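Local atomic coordinates of histidine phosphotransferase (Caulobacter crescentus, PDB entry 2OOC), a protein that probably relays phosphoryl groups between receiver domains of two-component signalling proteins through a phosphorylatable histidine and is an essential regulator of stalk biogenesis. Residues A10-L16 with R64-N70; L31-R35 with L96-Y102. All blocks are in the same frame, centred on the assembly; numbering follows the deposited sequence.

Overall arrangement
Contact 1 joins the lead-in and first turn of helix 13-19 to the junction between helices 52-66 and 69-79, while contact 2 packs helix 24-41 against the long helix 85-111. Their centres lie about 11 Å apart, and along the chain their segments alternate; between them they involve all five helices of the Hpt-type bundle. They also touch directly. Val-11 N lies 3.1 Å from Asp-98 OD2, a probable hydrogen bond; Leu-16 CD2 packs 3.3 Å from Leu-31 CD2; and Phe-13 CD1 comes within 3.4 Å of Tyr-102 CD2. Segment 10-16 thereby meets both helices of contact 2. The phosphorylatable histidine expected of an Hpt protein is probably on helix 52-66, whose end contact 1 holds.

Contact 1: residues A10-L16 with R64-N70; sequences AVDFAYL and RGVGAFN
Tyr-15 and Phe-69 form a T-shaped pair in which the edge of the phenylalanine points into the face of the tyrosine, with ring planes at 88° and centroids 5.0 Å apart. Followed outward from CB, which only grazes Phe-69 CE2, the tyrosine ring carries Phe-69 CZ over its centre. One side of its rim, CD1, lies near Gly-67 N and CA, and further out CE1 stands 3.6 Å from Gly-65 O, which sits at the ring edge. At the tip, OH holds two waters that lead to Gly-65 O and Arg-64 O, the carbonyls of the last turn of helix 52-66. With CG anti to the backbone N (chi1 -179°), the ring lies alongside this helix end. Here the chain reverses between two helices of the Hpt bundle: Gly-67 leaves helix 52-66 with positive phi, and Ala-68, at the N-cap position of helix 69-79, is the centre of an inverse gamma turn. The carbonyl of Gly-67 accepts a nearly linear bond from Asp-12 N (2.9 Å, 178°), the donor standing above the carbonyl plane. A leucine in place of Phe-69 would probably lose the edge-to-face stack and leave the tyrosine ring less firmly fixed. On the buried side, Leu-16 CB lies 3.6 Å from Val-66 O, and another water bridges Ala-10 O to Asn-70 N.

Contact 2: residues L31-R35 with L96-Y102; sequences LALFR and LLDIAAY
Ile-99 packs among Leu-31, Phe-34 and Arg-35, and its branches divide the work. Its CD1 approaches the Phe-34 ring obliquely, 3.4 Å from Phe-34 CD2, the two side chains crossing at about a right angle. The other branch, CG2, lies anti to the backbone N and fits between Leu-31 and Arg-35, 3.9 Å from Leu-31 CD2 and 3.7 Å from Arg-35 CD. Arginine and isoleucine run past each other in opposite directions. Leu-96 comes to the edge of the Phe-34 ring, near its plane, placing CD2 at 3.8 Å from Phe-34 CE2, and the same methyl touches Arg-35 CG. At the other end of the contact, Leu-31 meets Tyr-102 nearly at right angles, with Leu-31 CD1 3.7 Å from Tyr-102 CD1. In one of the two modelled conformers of Arg-35, a bend at chi3 (49°) brings the edge of the guanidinium against Ala-100 CB, and a water there accepts from Arg-35 NH1 and donates to Leu-96 O. The helix segments cross at -143°, with axes 10.7 Å apart, so they run roughly antiparallel, as expected within an Hpt bundle. Around them, Phe-34 also packs on Ala-62 and Val-66 of helix 52-66, and Leu-31 on Leu-16 of helix 13-19, where Tyr-102 stacks with Phe-13 and its OH hydrogen-bonds Glu-17.

Contact 1: residues A10-L16 with R64-N70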
loop_
_atom_site.group_PDB
_atom_site.type_symbol
_atom_site.label_atom_id
_atom_site.label_comp_id
_atom_site.label_asym_id
_atom_site.label_seq_id
_atom_site.Cartn_x
_atom_site.Cartn_y
_atom_site.Cartn_z
ATOM N N ALA A 10 -6.056 5.854 -4.948
ATOM C CA ALA A 10 -4.645 5.612 -4.565
ATOM C C ALA A 10 -4.079 4.359 -5.231
ATOM O O ALA A 10 -2.849 4.262 -5.507
ATOM C CB ALA A 10 -4.535 5.496 -3.000
ATOM N N VAL A 11 -4.936 3.365 -5.448
ATOM C CA VAL A 11 -4.481 2.049 -5.923
ATOM C C VAL A 11 -5.062 1.732 -7.284
ATOM O O VAL A 11 -6.246 1.874 -7.496
ATOM C CB VAL A 11 -4.832 0.980 -4.925
ATOM C CG1 VAL A 11 -4.346 -0.390 -5.331
ATOM C CG2 VAL A 11 -4.210 1.310 -3.576
ATOM N N ASP A 12 -4.188 1.296 -8.196
ATOM C CA ASP A 12 -4.604 0.897 -9.519
ATOM C C ASP A 12 -5.038 -0.527 -9.466
ATOM O O ASP A 12 -4.184 -1.446 -9.588
ATOM C CB ASP A 12 -3.399 1.040 -10.481
ATOM C CG ASP A 12 -3.810 0.960 -11.904
ATOM O OD1 ASP A 12 -4.824 0.264 -12.168
ATOM O OD2 ASP A 12 -3.094 1.574 -12.735
ATOM N N PHE A 13 -6.328 -0.794 -9.248
ATOM C CA PHE A 13 -6.737 -2.156 -9.023
ATOM C C PHE A 13 -6.677 -2.990 -10.306
ATOM O O PHE A 13 -6.599 -4.221 -10.278
ATOM C CB PHE A 13 -8.125 -2.238 -8.323
ATOM C CG PHE A 13 -8.070 -1.859 -6.879
ATOM C CD1 PHE A 13 -7.462 -2.679 -5.956
ATOM C CD2 PHE A 13 -8.578 -0.686 -6.467
ATOM C CE1 PHE A 13 -7.404 -2.295 -4.583
ATOM C CE2 PHE A 13 -8.502 -0.328 -5.135
ATOM C CZ PHE A 13 -7.929 -1.106 -4.213
ATOM N N ALA A 14 -6.663 -2.302 -11.464
ATOM C CA ALA A 14 -6.466 -3.029 -12.727
ATOM C C ALA A 14 -5.094 -3.721 -12.745
ATOM O O ALA A 14 -4.933 -4.864 -13.218
ATOM C CB ALA A 14 -6.591 -2.077 -13.866
ATOM N N TYR A 15 -4.081 -3.029 -12.231
ATOM C CA TYR A 15 -2.727 -3.588 -12.131
ATOM C C TYR A 15 -2.709 -4.832 -11.272
ATOM O O TYR A 15 -2.225 -5.896 -11.651
ATOM C CB TYR A 15 -1.747 -2.522 -11.616
ATOM C CG TYR A 15 -0.328 -3.012 -11.519
ATOM C CD1 TYR A 15 0.092 -3.730 -10.399
ATOM C CD2 TYR A 15 0.586 -2.808 -12.549
ATOM C CE1 TYR A 15 1.365 -4.245 -10.327
ATOM C CE2 TYR A 15 1.876 -3.311 -12.477
ATOM C CZ TYR A 15 2.239 -4.023 -11.345
ATOM O OH TYR A 15 3.536 -4.451 -11.317
ATOM N N LEU A 16 -3.347 -4.708 -10.107
ATOM C CA LEU A 16 -3.384 -5.854 -9.204
ATOM C C LEU A 16 -4.184 -7.037 -9.779
ATOM O O LEU A 16 -3.759 -8.193 -9.734
ATOM C CB LEU A 16 -3.979 -5.426 -7.870
ATOM C CG LEU A 16 -3.871 -6.555 -6.840
ATOM C CD1 LEU A 16 -2.461 -7.184 -6.773
ATOM C CD2 LEU A 16 -4.312 -5.965 -5.526
ATOM N N ARG A 64 4.586 -0.621 -4.933
ATOM C CA ARG A 64 4.746 -0.820 -6.380
ATOM C C ARG A 64 4.316 -2.229 -6.760
ATOM O O ARG A 64 3.856 -2.458 -7.881
ATOM C CB ARG A 64 6.182 -0.479 -6.794
ATOM C CG ARG A 64 6.397 1.007 -6.781
ATOM C CD ARG A 64 7.817 1.427 -6.966
ATOM N NE ARG A 64 7.936 2.862 -7.142
ATOM C CZ ARG A 64 9.133 3.444 -7.181
ATOM N NH1 ARG A 64 10.232 2.712 -7.004
ATOM N NH2 ARG A 64 9.225 4.738 -7.398
ATOM N N GLY A 65 4.373 -3.143 -5.810
ATOM C CA GLY A 65 4.004 -4.523 -6.031
ATOM C C GLY A 65 2.531 -4.690 -6.245
ATOM O O GLY A 65 2.109 -5.541 -7.009
ATOM N N VAL A 66 1.729 -3.904 -5.537
ATOM C CA VAL A 66 0.269 -3.981 -5.586
ATOM C C VAL A 66 -0.462 -2.920 -6.390
ATOM O O VAL A 66 -1.699 -2.948 -6.468
ATOM C CB VAL A 66 -0.288 -4.015 -4.181
ATOM C CG1 VAL A 66 0.456 -5.124 -3.398
ATOM C CG2 VAL A 66 -0.300 -2.609 -3.457
ATOM N N GLY A 67 0.242 -1.990 -7.020
ATOM C CA GLY A 67 -0.429 -0.974 -7.787
ATOM C C GLY A 67 -0.662 0.326 -7.049
ATOM O O GLY A 67 -1.353 1.160 -7.572
ATOM N N ALA A 68 -0.092 0.538 -5.870
ATOM C CA ALA A 68 -0.199 1.808 -5.108
ATOM C C ALA A 68 0.927 2.683 -5.589
ATOM O O ALA A 68 1.898 2.954 -4.867
ATOM C CB ALA A 68 -0.114 1.573 -3.599
ATOM N N PHE A 69 0.808 3.124 -6.832
ATOM C CA PHE A 69 1.932 3.796 -7.503
ATOM C C PHE A 69 2.227 5.151 -6.911
ATOM O O PHE A 69 3.400 5.504 -6.806
ATOM C CB PHE A 69 1.738 3.841 -9.030
ATOM C CG PHE A 69 1.819 2.479 -9.638
ATOM C CD1 PHE A 69 2.953 1.718 -9.455
ATOM C CD2 PHE A 69 0.737 1.922 -10.298
ATOM C CE1 PHE A 69 3.051 0.423 -9.958
ATOM C CE2 PHE A 69 0.845 0.630 -10.812
ATOM C CZ PHE A 69 1.983 -0.099 -10.623
ATOM N N ASN A 70 1.181 5.898 -6.539
ATOM C CA ASN A 70 1.417 7.192 -5.896
ATOM C C ASN A 70 2.218 7.036 -4.586
ATOM O O ASN A 70 3.163 7.757 -4.349
ATOM C CB ASN A 70 0.117 7.898 -5.603
ATOM C CG ASN A 70 0.335 9.197 -4.745
ATOM O OD1 ASN A 70 0.935 10.193 -5.237
ATOM N ND2 ASN A 70 -0.111 9.170 -3.468
HETATM O O HOH W 1 -1.523 5.360 -7.389
HETATM O O HOH W 2 4.122 -6.187 -9.313
HETATM O O HOH W 3 5.235 -2.585 -10.405
#

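Contact 2: residues L31-R35 with L96-Y102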
loop_
_atom_site.group_PDB
_atom_site.type_symbol
_atom_site.label_atom_id
_atom_site.label_comp_id
_atom_site.label_asym_id
_atom_site.label_seq_id
_atom_site.Cartn_x
_atom_site.Cartn_y
_atom_site.Cartn_z
ATOM N N LEU A 31 -3.713 -8.453 -1.309
ATOM C CA LEU A 31 -4.244 -7.342 -0.486
ATOM C C LEU A 31 -3.988 -7.646 0.997
ATOM O O LEU A 31 -3.575 -6.781 1.794
ATOM C CB LEU A 31 -5.714 -7.045 -0.723
ATOM C CG LEU A 31 -6.033 -6.516 -2.123
ATOM C CD1 LEU A 31 -7.480 -6.302 -2.173
ATOM C CD2 LEU A 31 -5.127 -5.300 -2.430
ATOM N N ALA A 32 -4.221 -8.901 1.406
ATOM C CA ALA A 32 -3.961 -9.275 2.786
ATOM C C ALA A 32 -2.468 -9.202 3.168
ATOM O O ALA A 32 -2.135 -8.675 4.227
ATOM C CB ALA A 32 -4.548 -10.654 3.073
ATOM N N LEU A 33 -1.590 -9.601 2.249
ATOM C CA LEU A 33 -0.167 -9.467 2.475
ATOM C C LEU A 33 0.258 -8.011 2.610
ATOM O O LEU A 33 1.056 -7.677 3.474
ATOM C CB LEU A 33 0.586 -10.121 1.298
ATOM C CG LEU A 33 0.491 -11.655 1.216
ATOM C CD1 LEU A 33 1.183 -12.183 -0.131
ATOM C CD2 LEU A 33 1.069 -12.291 2.478
ATOM N N PHE A 34 -0.298 -7.147 1.787
ATOM C CA PHE A 34 0.065 -5.750 1.827
ATOM C C PHE A 34 -0.368 -5.147 3.162
ATOM O O PHE A 34 0.370 -4.400 3.778
ATOM C CB PHE A 34 -0.585 -4.961 0.712
ATOM C CG PHE A 34 -0.220 -3.497 0.720
ATOM C CD1 PHE A 34 0.926 -3.054 0.063
ATOM C CD2 PHE A 34 -0.965 -2.574 1.415
ATOM C CE1 PHE A 34 1.258 -1.712 0.127
ATOM C CE2 PHE A 34 -0.672 -1.236 1.459
ATOM C CZ PHE A 34 0.492 -0.804 0.842
ATOM N N ARG A 35 -1.564 -5.506 3.614
ATOM C CA ARG A 35 -2.059 -4.970 4.870
ATOM C C ARG A 35 -1.175 -5.433 6.028
ATOM O O ARG A 35 -0.919 -4.702 6.964
ATOM C CB ARG A 35 -3.554 -5.306 5.089
ATOM C CG ARG A 35 -4.465 -4.346 4.332
ATOM C CD ARG A 35 -5.857 -4.927 4.071
ATOM N NE ARG A 35 -6.474 -5.494 5.269
ATOM C CZ ARG A 35 -7.503 -4.965 5.948
ATOM N NH1 ARG A 35 -8.063 -3.817 5.573
ATOM N NH2 ARG A 35 -7.974 -5.599 7.033
ATOM N N LEU A 96 -4.368 2.326 2.021
ATOM C CA LEU A 96 -5.082 1.418 2.893
ATOM C C LEU A 96 -6.623 1.618 2.804
ATOM O O LEU A 96 -7.396 0.685 2.889
ATOM C CB LEU A 96 -4.560 1.511 4.318
ATOM C CG LEU A 96 -3.176 0.891 4.465
ATOM C CD1 LEU A 96 -2.656 1.298 5.827
ATOM C CD2 LEU A 96 -3.106 -0.646 4.350
ATOM N N LEU A 97 -7.024 2.883 2.645
ATOM C CA LEU A 97 -8.431 3.262 2.511
ATOM C C LEU A 97 -9.043 2.552 1.333
ATOM O O LEU A 97 -10.093 1.930 1.416
ATOM C CB LEU A 97 -8.477 4.782 2.318
ATOM C CG LEU A 97 -9.868 5.286 2.015
ATOM C CD1 LEU A 97 -10.715 5.323 3.318
ATOM C CD2 LEU A 97 -9.716 6.714 1.506
ATOM N N ASP A 98 -8.289 2.617 0.232
ATOM C CA ASP A 98 -8.692 2.007 -1.040
ATOM C C ASP A 98 -8.757 0.482 -0.946
ATOM O O ASP A 98 -9.710 -0.131 -1.355
ATOM C CB ASP A 98 -7.663 2.385 -2.135
ATOM C CG ASP A 98 -8.051 3.587 -2.930
ATOM O OD1 ASP A 98 -8.664 4.484 -2.313
ATOM O OD2 ASP A 98 -7.716 3.597 -4.153
ATOM N N ILE A 99 -7.716 -0.086 -0.382
ATOM C CA ILE A 99 -7.606 -1.539 -0.264
ATOM C C ILE A 99 -8.692 -2.100 0.618
ATOM O O ILE A 99 -9.342 -3.103 0.266
ATOM C CB ILE A 99 -6.214 -1.909 0.257
ATOM C CG1 ILE A 99 -5.211 -1.695 -0.883
ATOM C CG2 ILE A 99 -6.179 -3.352 0.794
ATOM C CD1 ILE A 99 -3.777 -1.716 -0.371
ATOM N N ALA A 100 -8.946 -1.453 1.761
ATOM C CA ALA A 100 -9.996 -1.913 2.653
ATOM C C ALA A 100 -11.377 -1.846 2.003
ATOM O O ALA A 100 -12.254 -2.708 2.116
ATOM C CB ALA A 100 -9.987 -1.143 3.981
ATOM N N ALA A 101 -11.606 -0.777 1.256
ATOM C CA ALA A 101 -12.860 -0.577 0.561
ATOM C C ALA A 101 -13.105 -1.585 -0.572
ATOM O O ALA A 101 -14.228 -2.017 -0.824
ATOM C CB ALA A 101 -12.959 0.885 0.023
ATOM N N TYR A 102 -12.018 -1.957 -1.272
ATOM C CA TYR A 102 -12.092 -2.947 -2.328
ATOM C C TYR A 102 -12.459 -4.294 -1.732
ATOM O O TYR A 102 -13.324 -4.969 -2.279
ATOM C CB TYR A 102 -10.772 -3.036 -3.030
ATOM C CG TYR A 102 -10.690 -3.995 -4.213
ATOM C CD1 TYR A 102 -10.491 -5.334 -4.003
ATOM C CD2 TYR A 102 -10.768 -3.536 -5.508
ATOM C CE1 TYR A 102 -10.355 -6.210 -5.056
ATOM C CE2 TYR A 102 -10.623 -4.410 -6.586
ATOM C CZ TYR A 102 -10.427 -5.740 -6.336
ATOM O OH TYR A 102 -10.290 -6.655 -7.360
HETATM O O HOH W 4 -6.579 -1.618 4.417
#